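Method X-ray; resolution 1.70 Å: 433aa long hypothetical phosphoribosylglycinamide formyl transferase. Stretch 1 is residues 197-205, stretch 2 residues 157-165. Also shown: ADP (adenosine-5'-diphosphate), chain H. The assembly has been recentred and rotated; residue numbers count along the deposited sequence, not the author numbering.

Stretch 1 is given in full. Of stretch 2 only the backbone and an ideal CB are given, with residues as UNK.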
# COMPACT_ATOMS: atom_id res chain seq x y z
N GLU B 197 -3.62 -43.65 9.66
CA GLU B 197 -3.80 -42.53 10.58
C GLU B 197 -2.58 -42.34 11.48
O GLU B 197 -2.28 -43.19 12.32
CB GLU B 197 -5.05 -42.74 11.44
CG GLU B 197 -5.36 -41.57 12.38
CD GLU B 197 -6.56 -41.83 13.27
OE1 GLU B 197 -6.87 -40.97 14.13
OE2 GLU B 197 -7.21 -42.89 13.11
N LYS B 198 -1.89 -41.22 11.31
CA LYS B 198 -0.70 -40.89 12.09
C LYS B 198 -1.00 -39.68 12.99
O LYS B 198 -1.62 -38.71 12.55
CB LYS B 198 0.46 -40.58 11.14
CG LYS B 198 1.79 -40.38 11.82
CD LYS B 198 2.67 -41.61 11.69
CE LYS B 198 3.92 -41.46 12.54
NZ LYS B 198 4.97 -42.47 12.24
N ILE B 199 -0.56 -39.73 14.24
CA ILE B 199 -0.83 -38.64 15.17
C ILE B 199 0.42 -38.26 15.95
O ILE B 199 1.27 -39.13 16.21
CB ILE B 199 -1.94 -39.05 16.19
CG1 ILE B 199 -3.29 -39.19 15.48
CG2 ILE B 199 -2.02 -38.03 17.31
CD1 ILE B 199 -4.42 -39.68 16.38
N ILE B 200 0.56 -36.98 16.29
CA ILE B 200 1.69 -36.57 17.11
C ILE B 200 1.05 -36.16 18.43
O ILE B 200 0.03 -35.47 18.46
CB ILE B 200 2.53 -35.38 16.50
CG1 ILE B 200 3.66 -35.01 17.48
CG2 ILE B 200 1.64 -34.18 16.21
CD1 ILE B 200 4.62 -33.94 16.98
N VAL B 201 1.63 -36.65 19.52
CA VAL B 201 1.14 -36.36 20.85
C VAL B 201 2.18 -35.50 21.53
O VAL B 201 3.34 -35.90 21.66
CB VAL B 201 0.96 -37.67 21.69
CG1 VAL B 201 0.45 -37.32 23.08
CG2 VAL B 201 -0.03 -38.61 20.99
N GLU B 202 1.77 -34.31 22.00
CA GLU B 202 2.72 -33.40 22.62
C GLU B 202 2.38 -33.00 24.05
O GLU B 202 1.20 -32.86 24.39
CB GLU B 202 2.80 -32.08 21.82
CG GLU B 202 3.09 -32.23 20.35
CD GLU B 202 3.13 -30.87 19.62
OE1 GLU B 202 3.06 -30.85 18.38
OE2 GLU B 202 3.22 -29.83 20.31
N GLU B 203 3.41 -32.73 24.85
CA GLU B 203 3.16 -32.24 26.20
C GLU B 203 2.57 -30.83 26.12
O GLU B 203 2.84 -30.07 25.18
CB GLU B 203 4.45 -32.19 27.01
CG GLU B 203 5.53 -31.40 26.36
CD GLU B 203 6.54 -30.86 27.35
OE1 GLU B 203 7.65 -30.55 26.91
OE2 GLU B 203 6.21 -30.72 28.55
N HIS B 204 1.75 -30.46 27.11
CA HIS B 204 1.16 -29.13 27.13
C HIS B 204 2.17 -28.12 27.64
O HIS B 204 2.74 -28.28 28.72
CB HIS B 204 -0.07 -29.10 28.03
CG HIS B 204 -0.69 -27.74 28.14
ND1 HIS B 204 -1.33 -27.12 27.08
CD2 HIS B 204 -0.75 -26.87 29.18
CE1 HIS B 204 -1.75 -25.93 27.46
NE2 HIS B 204 -1.42 -25.75 28.73
N ILE B 205 2.41 -27.07 26.86
CA ILE B 205 3.34 -26.03 27.28
C ILE B 205 2.55 -24.88 27.89
O ILE B 205 1.60 -24.36 27.29
CB ILE B 205 4.16 -25.47 26.08
CG1 ILE B 205 4.99 -26.59 25.44
CG2 ILE B 205 5.11 -24.39 26.57
CD1 ILE B 205 5.92 -27.30 26.43
N UNK B 157 -0.85 -36.08 31.07
CA UNK B 157 -1.97 -35.22 30.75
C UNK B 157 -1.82 -33.87 31.45
O UNK B 157 -1.15 -33.77 32.48
CB UNK B 157 -3.29 -35.89 31.15
N UNK B 158 -2.39 -32.80 30.87
CA UNK B 158 -3.14 -32.81 29.61
C UNK B 158 -2.12 -32.81 28.47
O UNK B 158 -1.03 -32.26 28.61
CB UNK B 158 -4.09 -31.61 29.51
N UNK B 159 -2.48 -33.42 27.34
CA UNK B 159 -1.58 -33.44 26.19
C UNK B 159 -2.35 -33.06 24.93
O UNK B 159 -3.58 -33.09 24.90
CB UNK B 159 -0.93 -34.82 26.03
N UNK B 160 -1.61 -32.68 23.89
CA UNK B 160 -2.22 -32.29 22.62
C UNK B 160 -2.01 -33.37 21.57
O UNK B 160 -0.88 -33.80 21.36
CB UNK B 160 -1.64 -30.96 22.13
N UNK B 161 -3.08 -33.79 20.90
CA UNK B 161 -2.96 -34.79 19.84
C UNK B 161 -3.27 -34.07 18.53
O UNK B 161 -4.26 -33.35 18.44
CB UNK B 161 -3.89 -35.98 20.07
N UNK B 162 -2.45 -34.29 17.52
CA UNK B 162 -2.66 -33.62 16.23
C UNK B 162 -2.45 -34.58 15.07
O UNK B 162 -1.51 -35.38 15.07
CB UNK B 162 -1.72 -32.42 16.09
N UNK B 163 -3.35 -34.50 14.09
CA UNK B 163 -3.26 -35.32 12.90
C UNK B 163 -1.99 -34.90 12.15
O UNK B 163 -1.69 -33.70 12.04
CB UNK B 163 -4.51 -35.18 12.03
N UNK B 164 -1.24 -35.87 11.65
CA UNK B 164 0.02 -35.57 10.95
C UNK B 164 -0.13 -34.68 9.70
O UNK B 164 0.81 -34.00 9.30
CB UNK B 164 0.69 -36.89 10.54
N UNK B 165 -1.32 -34.69 9.10
CA UNK B 165 -1.59 -33.86 7.93
C UNK B 165 -2.98 -33.27 8.00
O UNK B 165 -3.95 -33.98 8.25
CB UNK B 165 -1.43 -34.67 6.64
PB ADP H . -2.17 -25.44 13.65
O1B ADP H . -1.51 -24.85 12.47
O2B ADP H . -3.25 -24.63 14.53
O3B ADP H . -2.28 -27.04 13.85
PA ADP H . -0.95 -26.13 16.08
O1A ADP H . -1.95 -27.23 16.08
O2A ADP H . 0.55 -26.70 16.19
O3A ADP H . -0.99 -25.26 14.73
O5' ADP H . -1.18 -25.12 17.31
C5' ADP H . -2.42 -24.43 17.46
C4' ADP H . -2.49 -23.85 18.87
O4' ADP H . -2.72 -24.86 19.87
C3' ADP H . -1.13 -23.25 19.23
O3' ADP H . -1.03 -21.94 18.66
C2' ADP H . -1.35 -23.14 20.74
O2' ADP H . -2.33 -22.12 21.00
C1' ADP H . -1.95 -24.51 21.03
N9 ADP H . -0.89 -25.53 21.18
C8 ADP H . -0.44 -26.35 20.24
N7 ADP H . 0.50 -27.15 20.75
C5 ADP H . 0.64 -26.84 22.03
C6 ADP H . 1.46 -27.30 23.06
N6 ADP H . 2.30 -28.31 22.85
N1 ADP H . 1.36 -26.74 24.27
C2 ADP H . 0.50 -25.76 24.50
N3 ADP H . -0.29 -25.29 23.55
C4 ADP H . -0.24 -25.81 22.31

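Position 157 lies before the pairing; its CA-to-CB bond points away from stretch 1, so many residues would suit. It is Tyr 157, which makes no contact here.

At position 158 the bond points sideways, and the peptide before it is cis, which strongly favours proline. Pro 158 is found; a water donates to Pro 158 O (2.6 Å from the water O) and accepts from His 204 N (3.0 Å).

The CB of position 159 points sideways, 3.3 Å from Glu 202 O and 4.1 Å from Val 201 CG1, favouring a small or modest apolar residue. Cys 159 fits, its SG packing 3.9 Å from Val 201 CG1.

Position 160 pairs with Glu 202 through two backbone hydrogen bonds, N to Glu 202 O (2.9 Å) and O from Glu 202 N (2.8 Å). Its CB shares the sheet face of Glu 202; the adenine of ADP and, farther on, the imidazole of His 204 lie within reach of a side chain. A polar side chain of moderate length, such as histidine or glutamine, could reach His 204 ND1; an aromatic ring could lie against the adenine but, without a polar atom, would leave ND1 unpaired. His 160 has chi1 m; its NE2 and His 204 ND1 form a 2.8 Å hydrogen bond, the rings meeting rim to rim, while ADP C6 lies over one face of the His 160 ring.

Position 161 turns to the face of Ile 199 and Val 201, its CB 3.9 Å from Ile 199 CG2. Beta-branched residues such as valine, isoleucine or threonine would suit. In Thr 161, CG2 lies 4.2 Å from Val 201 CG2.

Position 162 pairs with Ile 200, each N bonding the other's O at 2.9 Å. The CB lies 3.8 Å from Ile 200 CG2, on the face where the Glu 202 carboxylate and the ADP phosphates offer negative charge; a long basic side chain is the clear choice. Lys 162 NZ forms a salt bridge with Glu 202 OE1 (3.0 Å, a weak hydrogen bond) and bonds ADP O2A (3.0 Å) and N7 (2.9 Å).

Position 163 faces the side of Ile 199, its CB 5.4 Å from Ile 199 CG1; small or apolar residues would do, and Ala 163 fills little.

At position 164 the CB points toward stretch 1, 3.6 Å from Lys 198 O, beside the Lys 198 aliphatic chain, with Ile 200 within reach of a longer apolar side chain. Ile 164 places CD1 4.1 Å from Ile 200 CB and CG1 3.6 Å from Lys 198 CG; its N bonds Lys 198 O (3.0 Å).

Stretch 1 sets no preference at position 165; it is Met 165, its CA-to-CB bond sideways and without contact.

Stretch 2, residues 157-165: YPCHTKAIM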
# COMPACT_ATOMS: atom_id res chain seq x y z
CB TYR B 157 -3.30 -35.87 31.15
CG TYR B 157 -3.50 -37.28 30.61
CD1 TYR B 157 -3.06 -38.40 31.34
CD2 TYR B 157 -4.13 -37.50 29.39
CE1 TYR B 157 -3.26 -39.70 30.85
CE2 TYR B 157 -4.33 -38.79 28.89
CZ TYR B 157 -3.89 -39.89 29.63
OH TYR B 157 -4.09 -41.17 29.16
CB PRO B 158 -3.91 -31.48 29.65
CG PRO B 158 -3.85 -31.06 31.07
CD PRO B 158 -2.49 -31.49 31.51
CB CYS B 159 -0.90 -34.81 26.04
SG CYS B 159 -2.04 -36.23 25.92
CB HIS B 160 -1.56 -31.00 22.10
CG HIS B 160 -1.73 -29.83 23.02
ND1 HIS B 160 -2.74 -28.91 22.87
CD2 HIS B 160 -1.02 -29.45 24.11
CE1 HIS B 160 -2.66 -28.01 23.83
NE2 HIS B 160 -1.62 -28.31 24.60
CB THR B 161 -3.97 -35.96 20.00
OG1 THR B 161 -5.30 -35.45 20.00
CG2 THR B 161 -3.72 -36.71 21.29
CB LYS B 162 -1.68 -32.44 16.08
CG LYS B 162 -1.59 -31.51 17.29
CD LYS B 162 -0.40 -30.53 17.18
CE LYS B 162 -0.21 -29.72 18.47
NZ LYS B 162 0.91 -28.72 18.33
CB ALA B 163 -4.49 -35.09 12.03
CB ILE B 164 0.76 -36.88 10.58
CG1 ILE B 164 2.15 -36.87 11.20
CG2 ILE B 164 0.84 -37.05 9.07
CD1 ILE B 164 2.15 -36.76 12.71
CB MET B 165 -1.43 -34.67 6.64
CG MET B 165 -0.08 -34.45 5.97
SD MET B 165 0.23 -35.62 4.63
CE MET B 165 -0.89 -35.01 3.33
O HOH W 1 1.45 -32.38 29.38
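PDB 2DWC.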